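Local coordinates for B-129 (PDB 2WBT), which is a zinc-binding protein with two C2H2-type zinc fingers that probably binds DNA and is essential for virus function, at residues Ala71-Pro83 / Leu90-Pro104. Residues are numbered along the deposited sequence; the frame is centred on the assembly and turned at random.
With ZN (zinc ion), chain C; ZN (zinc ion), chain D.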
ATOM      1  N   ALA A  71     -11.023  -8.624   0.100  1.00 22.57           N
ATOM      2  CA  ALA A  71     -12.245  -8.518  -0.703  1.00 22.41           C
ATOM      3  C   ALA A  71     -13.136  -9.751  -0.535  1.00 22.27           C
ATOM      4  O   ALA A  71     -14.363  -9.638  -0.513  1.00 22.26           O
ATOM      5  CB  ALA A  71     -11.896  -8.317  -2.171  1.00 22.41           C
ATOM      6  N   ILE A  72     -12.513 -10.923  -0.426  1.00 22.11           N
ATOM      7  CA  ILE A  72     -13.237 -12.173  -0.185  1.00 21.99           C
ATOM      8  C   ILE A  72     -13.810 -12.202   1.232  1.00 21.90           C
ATOM      9  O   ILE A  72     -14.935 -12.660   1.444  1.00 21.89           O
ATOM     10  CB  ILE A  72     -12.330 -13.409  -0.394  1.00 21.98           C
ATOM     11  CG1 ILE A  72     -11.941 -13.541  -1.868  1.00 21.96           C
ATOM     12  CG2 ILE A  72     -13.034 -14.682   0.059  1.00 21.97           C
ATOM     13  CD1 ILE A  72     -10.874 -14.585  -2.123  1.00 21.95           C
ATOM     14  N   SER A  73     -13.033 -11.708   2.193  1.00 21.80           N
ATOM     15  CA  SER A  73     -13.457 -11.698   3.591  1.00 21.74           C
ATOM     16  C   SER A  73     -12.755 -10.632   4.426  1.00 21.70           C
ATOM     17  O   SER A  73     -11.605 -10.279   4.177  1.00 21.70           O
ATOM     18  CB  SER A  73     -13.209 -13.068   4.227  1.00 21.73           C
ATOM     19  OG  SER A  73     -13.710 -13.118   5.552  1.00 21.73           O
ATOM     20  N   GLN A  74     -13.475 -10.144   5.432  1.00 21.67           N
ATOM     21  CA  GLN A  74     -12.927  -9.253   6.454  1.00 21.66           C
ATOM     22  C   GLN A  74     -11.877  -9.969   7.312  1.00 21.69           C
ATOM     23  O   GLN A  74     -10.942  -9.344   7.815  1.00 21.69           O
ATOM     24  CB  GLN A  74     -14.076  -8.742   7.339  1.00 21.64           C
ATOM     25  CG  GLN A  74     -13.673  -8.032   8.628  1.00 21.62           C
ATOM     26  CD  GLN A  74     -14.872  -7.688   9.498  1.00 21.61           C
ATOM     27  OE1 GLN A  74     -16.015  -7.694   9.037  1.00 21.61           O
ATOM     28  NE2 GLN A  74     -14.614  -7.389  10.765  1.00 21.61           N
ATOM     29  N   PHE A  75     -12.037 -11.282   7.462  1.00 21.76           N
ATOM     30  CA  PHE A  75     -11.207 -12.085   8.355  1.00 21.84           C
ATOM     31  C   PHE A  75     -10.090 -12.792   7.592  1.00 22.02           C
ATOM     32  O   PHE A  75     -10.298 -13.851   6.997  1.00 22.02           O
ATOM     33  CB  PHE A  75     -12.084 -13.090   9.098  1.00 21.80           C
ATOM     34  CG  PHE A  75     -13.289 -12.465   9.740  1.00 21.68           C
ATOM     35  CD1 PHE A  75     -14.557 -12.641   9.201  1.00 21.59           C
ATOM     36  CD2 PHE A  75     -13.148 -11.668  10.869  1.00 21.58           C
ATOM     37  CE1 PHE A  75     -15.669 -12.051   9.790  1.00 21.54           C
ATOM     38  CE2 PHE A  75     -14.253 -11.074  11.461  1.00 21.55           C
ATOM     39  CZ  PHE A  75     -15.515 -11.266  10.923  1.00 21.53           C
ATOM     40  N   VAL A  76      -8.905 -12.187   7.623  1.00 22.28           N
ATOM     41  CA  VAL A  76      -7.741 -12.684   6.896  1.00 22.51           C
ATOM     42  C   VAL A  76      -6.557 -12.843   7.845  1.00 22.82           C
ATOM     43  O   VAL A  76      -6.403 -12.083   8.802  1.00 22.82           O
ATOM     44  CB  VAL A  76      -7.337 -11.720   5.757  1.00 22.50           C
ATOM     45  CG1 VAL A  76      -6.232 -12.328   4.902  1.00 22.48           C
ATOM     46  CG2 VAL A  76      -8.545 -11.376   4.897  1.00 22.48           C
ATOM     47  N   CYS A  77      -5.728 -13.838   7.562  1.00 23.19           N
ATOM     48  CA  CYS A  77      -4.519 -14.099   8.337  1.00 23.80           C
ATOM     49  C   CYS A  77      -3.335 -13.337   7.733  1.00 22.96           C
ATOM     50  O   CYS A  77      -3.051 -13.480   6.543  1.00 22.39           O
ATOM     51  CB  CYS A  77      -4.215 -15.596   8.353  1.00 24.68           C
ATOM     52  SG  CYS A  77      -2.814 -16.058   9.372  1.00 26.66           S
ATOM     53  N   PRO A  78      -2.627 -12.539   8.550  1.00 22.77           N
ATOM     54  CA  PRO A  78      -1.513 -11.753   8.020  1.00 22.68           C
ATOM     55  C   PRO A  78      -0.361 -12.604   7.487  1.00 22.66           C
ATOM     56  O   PRO A  78       0.292 -12.209   6.523  1.00 22.65           O
ATOM     57  CB  PRO A  78      -1.053 -10.930   9.233  1.00 22.66           C
ATOM     58  CG  PRO A  78      -2.187 -10.981  10.194  1.00 22.68           C
ATOM     59  CD  PRO A  78      -2.799 -12.318   9.995  1.00 22.74           C
ATOM     60  N   LEU A  79      -0.126 -13.758   8.104  1.00 22.68           N
ATOM     61  CA  LEU A  79       0.990 -14.620   7.719  1.00 22.72           C
ATOM     62  C   LEU A  79       0.739 -15.400   6.423  1.00 22.88           C
ATOM     63  O   LEU A  79       1.650 -15.517   5.602  1.00 22.85           O
ATOM     64  CB  LEU A  79       1.352 -15.579   8.857  1.00 22.69           C
ATOM     65  CG  LEU A  79       1.673 -14.944  10.215  1.00 22.63           C
ATOM     66  CD1 LEU A  79       2.036 -16.022  11.227  1.00 22.60           C
ATOM     67  CD2 LEU A  79       2.794 -13.919  10.101  1.00 22.60           C
ATOM     68  N   CYS A  80      -0.469 -15.929   6.229  1.00 23.03           N
ATOM     69  CA  CYS A  80      -0.770 -16.648   4.980  1.00 23.84           C
ATOM     70  C   CYS A  80      -1.710 -15.922   4.012  1.00 22.86           C
ATOM     71  O   CYS A  80      -1.807 -16.315   2.846  1.00 22.39           O
ATOM     72  CB  CYS A  80      -1.278 -18.068   5.256  1.00 24.76           C
ATOM     73  SG  CYS A  80      -2.962 -18.160   6.059  1.00 27.57           S
ATOM     74  N   LEU A  81      -2.362 -14.851   4.459  1.00 22.28           N
ATOM     75  CA  LEU A  81      -3.254 -14.060   3.592  1.00 21.81           C
ATOM     76  C   LEU A  81      -4.452 -14.840   3.058  1.00 21.42           C
ATOM     77  O   LEU A  81      -4.931 -14.560   1.957  1.00 21.40           O
ATOM     78  CB  LEU A  81      -2.476 -13.455   2.411  1.00 21.82           C
ATOM     79  CG  LEU A  81      -1.408 -12.422   2.766  1.00 21.79           C
ATOM     80  CD1 LEU A  81      -0.626 -12.032   1.522  1.00 21.79           C
ATOM     81  CD2 LEU A  81      -2.031 -11.194   3.417  1.00 21.78           C
ATOM     82  N   MET A  82      -4.920 -15.827   3.828  0.50 21.18           N
ATOM     83  CA  MET A  82      -6.078 -16.640   3.439  0.50 20.96           C
ATOM     84  C   MET A  82      -7.326 -16.197   4.210  0.50 20.77           C
ATOM     85  O   MET A  82      -7.282 -16.058   5.434  0.50 20.75           O
ATOM     86  CB  MET A  82      -5.816 -18.130   3.675  0.50 20.95           C
ATOM     87  CG  MET A  82      -4.694 -18.737   2.823  0.50 20.94           C
ATOM     88  SD  MET A  82      -4.898 -18.613   1.031  0.50 20.94           S
ATOM     89  CE  MET A  82      -3.948 -17.143   0.663  0.50 20.94           C
ATOM     90  N   PRO A  83      -8.443 -15.971   3.490  1.00 20.57           N
ATOM     91  CA  PRO A  83      -9.691 -15.529   4.098  1.00 20.35           C
ATOM     92  C   PRO A  83     -10.397 -16.643   4.854  1.00 20.11           C
ATOM     93  O   PRO A  83     -10.309 -17.807   4.466  1.00 20.09           O
ATOM     94  CB  PRO A  83     -10.541 -15.075   2.901  1.00 20.34           C
ATOM     95  CG  PRO A  83      -9.839 -15.502   1.686  1.00 20.43           C
ATOM     96  CD  PRO A  83      -8.562 -16.137   2.029  1.00 20.55           C
ATOM     97  N   LEU A  90     -10.996 -17.891  12.009  1.00 20.42           N
ATOM     98  CA  LEU A  90      -9.708 -17.242  11.749  1.00 20.68           C
ATOM     99  C   LEU A  90      -8.709 -17.487  12.878  1.00 21.01           C
ATOM    100  O   LEU A  90      -7.545 -17.792  12.618  1.00 21.02           O
ATOM    101  CB  LEU A  90      -9.893 -15.734  11.538  1.00 20.66           C
ATOM    102  CG  LEU A  90      -8.621 -14.875  11.513  1.00 20.62           C
ATOM    103  CD1 LEU A  90      -7.770 -15.217  10.297  1.00 20.60           C
ATOM    104  CD2 LEU A  90      -8.982 -13.397  11.517  1.00 20.60           C
ATOM    105  N   LYS A  91      -9.152 -17.337  14.126  1.00 21.45           N
ATOM    106  CA  LYS A  91      -8.253 -17.530  15.270  1.00 21.83           C
ATOM    107  C   LYS A  91      -8.138 -18.990  15.708  1.00 22.26           C
ATOM    108  O   LYS A  91      -7.255 -19.323  16.499  1.00 22.28           O
ATOM    109  CB  LYS A  91      -8.614 -16.619  16.447  1.00 21.81           C
ATOM    110  CG  LYS A  91      -9.932 -16.901  17.141  1.00 21.79           C
ATOM    111  CD  LYS A  91     -10.234 -15.810  18.160  1.00 21.78           C
ATOM    112  CE  LYS A  91     -10.695 -14.516  17.494  1.00 21.78           C
ATOM    113  NZ  LYS A  91     -10.789 -13.393  18.468  1.00 21.78           N
ATOM    114  N   GLN A  92      -9.020 -19.856  15.210  1.00 22.83           N
ATOM    115  CA  GLN A  92      -8.784 -21.298  15.312  1.00 23.31           C
ATOM    116  C   GLN A  92      -7.586 -21.657  14.436  1.00 23.88           C
ATOM    117  O   GLN A  92      -6.754 -22.484  14.807  1.00 23.90           O
ATOM    118  CB  GLN A  92     -10.005 -22.112  14.876  1.00 23.28           C
ATOM    119  CG  GLN A  92      -9.727 -23.614  14.796  1.00 23.22           C
ATOM    120  CD  GLN A  92     -10.973 -24.432  14.549  1.00 23.18           C
ATOM    121  OE1 GLN A  92     -11.133 -25.032  13.482  1.00 23.18           O
ATOM    122  NE2 GLN A  92     -11.868 -24.466  15.535  1.00 23.17           N
ATOM    123  N   HIS A  93      -7.516 -21.020  13.271  1.00 24.59           N
ATOM    124  CA  HIS A  93      -6.409 -21.226  12.329  1.00 25.29           C
ATOM    125  C   HIS A  93      -5.102 -20.695  12.891  1.00 24.38           C
ATOM    126  O   HIS A  93      -4.073 -21.365  12.815  1.00 23.86           O
ATOM    127  CB  HIS A  93      -6.697 -20.546  10.987  1.00 26.43           C
ATOM    128  CG  HIS A  93      -5.478 -20.315  10.135  1.00 29.10           C
ATOM    129  ND1 HIS A  93      -4.919 -21.297   9.346  1.00 31.98           N
ATOM    130  CD2 HIS A  93      -4.735 -19.201   9.927  1.00 32.00           C
ATOM    131  CE1 HIS A  93      -3.877 -20.804   8.699  1.00 32.62           C
ATOM    132  NE2 HIS A  93      -3.744 -19.533   9.034  1.00 32.60           N
ATOM    133  N   ILE A  94      -5.146 -19.483  13.435  1.00 24.06           N
ATOM    134  CA  ILE A  94      -3.953 -18.854  13.998  1.00 23.81           C
ATOM    135  C   ILE A  94      -3.448 -19.621  15.217  1.00 23.65           C
ATOM    136  O   ILE A  94      -2.243 -19.835  15.364  1.00 23.63           O
ATOM    137  CB  ILE A  94      -4.212 -17.379  14.373  1.00 23.79           C
ATOM    138  CG1 ILE A  94      -4.219 -16.511  13.114  1.00 23.75           C
ATOM    139  CG2 ILE A  94      -3.148 -16.863  15.334  1.00 23.78           C
ATOM    140  CD1 ILE A  94      -4.651 -15.081  13.360  1.00 23.73           C
ATOM    141  N   ARG A  95      -4.371 -20.038  16.077  1.00 23.49           N
ATOM    142  CA  ARG A  95      -4.009 -20.766  17.292  1.00 23.39           C
ATOM    143  C   ARG A  95      -3.450 -22.163  17.009  1.00 23.38           C
ATOM    144  O   ARG A  95      -2.454 -22.562  17.615  1.00 23.37           O
ATOM    145  CB  ARG A  95      -5.205 -20.872  18.241  1.00 23.36           C
ATOM    146  CG  ARG A  95      -4.899 -21.654  19.505  1.00 23.29           C
ATOM    147  CD  ARG A  95      -5.908 -21.393  20.596  1.00 23.21           C
ATOM    148  NE  ARG A  95      -5.609 -22.177  21.791  1.00 23.16           N
ATOM    149  CZ  ARG A  95      -6.309 -22.131  22.922  1.00 23.13           C
ATOM    150  NH1 ARG A  95      -7.367 -21.333  23.034  1.00 23.12           N
ATOM    151  NH2 ARG A  95      -5.948 -22.890  23.951  1.00 23.12           N
ATOM    152  N   TYR A  96      -4.081 -22.895  16.094  1.00 23.39           N
ATOM    153  CA  TYR A  96      -3.753 -24.314  15.882  1.00 23.42           C
ATOM    154  C   TYR A  96      -3.081 -24.661  14.546  1.00 23.55           C
ATOM    155  O   TYR A  96      -2.373 -25.666  14.465  1.00 23.55           O
ATOM    156  CB  TYR A  96      -5.013 -25.170  16.044  1.00 23.39           C
ATOM    157  CG  TYR A  96      -5.608 -25.120  17.434  1.00 23.28           C
ATOM    158  CD1 TYR A  96      -5.093 -25.906  18.460  1.00 23.19           C
ATOM    159  CD2 TYR A  96      -6.685 -24.286  17.722  1.00 23.19           C
ATOM    160  CE1 TYR A  96      -5.636 -25.864  19.740  1.00 23.15           C
ATOM    161  CE2 TYR A  96      -7.235 -24.236  18.997  1.00 23.15           C
ATOM    162  CZ  TYR A  96      -6.705 -25.027  20.001  1.00 23.14           C
ATOM    163  OH  TYR A  96      -7.246 -24.981  21.265  1.00 23.12           O
ATOM    164  N   THR A  97      -3.289 -23.846  13.514  1.00 23.72           N
ATOM    165  CA  THR A  97      -2.915 -24.229  12.140  1.00 23.88           C
ATOM    166  C   THR A  97      -1.809 -23.387  11.477  1.00 24.05           C
ATOM    167  O   THR A  97      -1.156 -23.861  10.545  1.00 24.06           O
ATOM    168  CB  THR A  97      -4.161 -24.236  11.222  1.00 23.87           C
ATOM    169  OG1 THR A  97      -5.226 -24.955  11.857  1.00 23.87           O
ATOM    170  CG2 THR A  97      -3.849 -24.887   9.878  1.00 23.87           C
ATOM    171  N   GLU A  98      -1.591 -22.161  11.949  1.00 24.26           N
ATOM    172  CA  GLU A  98      -0.599 -21.269  11.336  1.00 24.43           C
ATOM    173  C   GLU A  98       0.789 -21.479  11.954  1.00 24.57           C
ATOM    174  O   GLU A  98       1.007 -21.146  13.121  1.00 24.58           O
ATOM    175  CB  GLU A  98      -1.039 -19.805  11.479  1.00 24.44           C
ATOM    176  CG  GLU A  98      -0.077 -18.785  10.873  1.00 24.47           C
ATOM    177  CD  GLU A  98       0.388 -19.169   9.479  1.00 24.49           C
ATOM    178  OE1 GLU A  98      -0.440 -19.125   8.538  1.00 24.50           O
ATOM    179  OE2 GLU A  98       1.577 -19.520   9.328  1.00 24.50           O
ATOM    180  N   HIS A  99       1.719 -22.019  11.164  1.00 24.72           N
ATOM    181  CA  HIS A  99       3.054 -22.397  11.659  1.00 24.84           C
ATOM    182  C   HIS A  99       4.238 -21.659  11.018  1.00 24.92           C
ATOM    183  O   HIS A  99       5.389 -22.012  11.282  1.00 24.94           O
ATOM    184  CB  HIS A  99       3.274 -23.903  11.483  1.00 24.85           C
ATOM    185  CG  HIS A  99       2.254 -24.747  12.179  1.00 24.88           C
ATOM    186  ND1 HIS A  99       2.054 -24.703  13.542  1.00 24.90           N
ATOM    187  CD2 HIS A  99       1.384 -25.667  11.701  1.00 24.90           C
ATOM    188  CE1 HIS A  99       1.100 -25.554  13.872  1.00 24.92           C
ATOM    189  NE2 HIS A  99       0.676 -26.152  12.773  1.00 24.91           N
ATOM    190  N   THR A 100       3.980 -20.648  10.192  1.00 25.02           N
ATOM    191  CA  THR A 100       5.075 -19.923   9.528  1.00 25.08           C
ATOM    192  C   THR A 100       5.873 -19.064  10.513  1.00 25.11           C
ATOM    193  O   THR A 100       5.298 -18.370  11.352  1.00 25.12           O
ATOM    194  CB  THR A 100       4.579 -19.025   8.375  1.00 25.08           C
ATOM    195  OG1 THR A 100       5.704 -18.534   7.631  1.00 25.09           O
ATOM    196  CG2 THR A 100       3.788 -17.848   8.905  1.00 25.09           C
ATOM    197  N   LYS A 101       7.198 -19.124  10.400  1.00 25.14           N
ATOM    198  CA  LYS A 101       8.094 -18.313  11.228  1.00 25.16           C
ATOM    199  C   LYS A 101       8.624 -17.094  10.477  1.00 25.12           C
ATOM    200  O   LYS A 101       9.228 -16.216  11.084  1.00 25.12           O
ATOM    201  CB  LYS A 101       9.287 -19.141  11.714  1.00 25.18           C
ATOM    202  CG  LYS A 101       8.931 -20.483  12.327  1.00 25.25           C
ATOM    203  CD  LYS A 101       8.265 -20.332  13.684  1.00 25.32           C
ATOM    204  CE  LYS A 101       7.874 -21.685  14.258  1.00 25.35           C
ATOM    205  NZ  LYS A 101       6.854 -22.387  13.433  1.00 25.36           N
ATOM    206  N   VAL A 102       8.414 -17.049   9.163  1.00 25.06           N
ATOM    207  CA  VAL A 102       8.910 -15.945   8.342  1.00 25.01           C
ATOM    208  C   VAL A 102       7.803 -14.928   8.093  1.00 24.95           C
ATOM    209  O   VAL A 102       6.655 -15.296   7.827  1.00 24.94           O
ATOM    210  CB  VAL A 102       9.445 -16.434   6.980  1.00 25.01           C
ATOM    211  CG1 VAL A 102      10.237 -15.332   6.298  1.00 25.01           C
ATOM    212  CG2 VAL A 102      10.310 -17.675   7.155  1.00 25.01           C
ATOM    213  N   CYS A 103       8.160 -13.652   8.184  1.00 24.86           N
ATOM    214  CA  CYS A 103       7.225 -12.571   7.891  1.00 24.86           C
ATOM    215  C   CYS A 103       7.045 -12.439   6.378  1.00 25.00           C
ATOM    216  O   CYS A 103       8.033 -12.219   5.666  1.00 25.02           O
ATOM    217  CB  CYS A 103       7.715 -11.252   8.497  1.00 24.81           C
ATOM    218  SG  CYS A 103       6.785  -9.793   7.954  1.00 24.43           S
ATOM    219  N   PRO A 104       5.782 -12.550   5.886  1.00 25.17           N
ATOM    220  CA  PRO A 104       5.517 -12.551   4.441  1.00 25.29           C
ATOM    221  C   PRO A 104       5.952 -11.258   3.748  1.00 25.42           C
ATOM    222  O   PRO A 104       6.055 -11.219   2.520  1.00 25.42           O
ATOM    223  CB  PRO A 104       3.991 -12.697   4.365  1.00 25.28           C
ATOM    224  CG  PRO A 104       3.499 -12.189   5.660  1.00 25.23           C
ATOM    225  CD  PRO A 104       4.521 -12.632   6.650  1.00 25.18           C
TER
HETATM  226 ZN    ZN C1130      -2.239 -17.991   8.182  1.00 48.26          ZN
HETATM  227 ZN    ZN D1131       8.449  -8.312   8.360  1.00 38.91          ZN
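The zinc site of the first C2H2-type finger joins the turn after strand 75-76 to helix 87-96 and the chain from Thr97 to Pro104, which runs into the second finger. Cys77 SG and His93 NE2 bind the zinc ion at 2.3 Å, Cys80 SG and Glu98 OE1 at 2.2 Å. Glu98 stands where the second histidine of a classical finger would be. Its CG is anti to the backbone N (chi1 -180°), and a bend at chi2 (46°) turns the carboxylate to the metal. Cys77 SG lies at the edge of the His93 ring, in its plane, whereas Cys80 SG approaches the ring obliquely. Next to strand 75-76, Leu90 CD1 rests against the backbone of Val76 and Cys77, with Val76 C at 3.6 Å. Leu90 CD2 meets Phe75 CB at 3.9 Å. Leu79 lies at a slant across the side chains of Glu98, Thr100 and Pro104. Leu79 CD1 touches Glu98 CG at 3.5 Å, and Leu79 CD2 faces Pro104 CD at 4.1 Å. Leu117 of helix 113-122 also packs on Leu79, and Cys103 binds the zinc ion of the second finger. The arrangement is the zinc-centred beta-beta-alpha finger, here with two cysteines, a histidine and a glutamate as ligands.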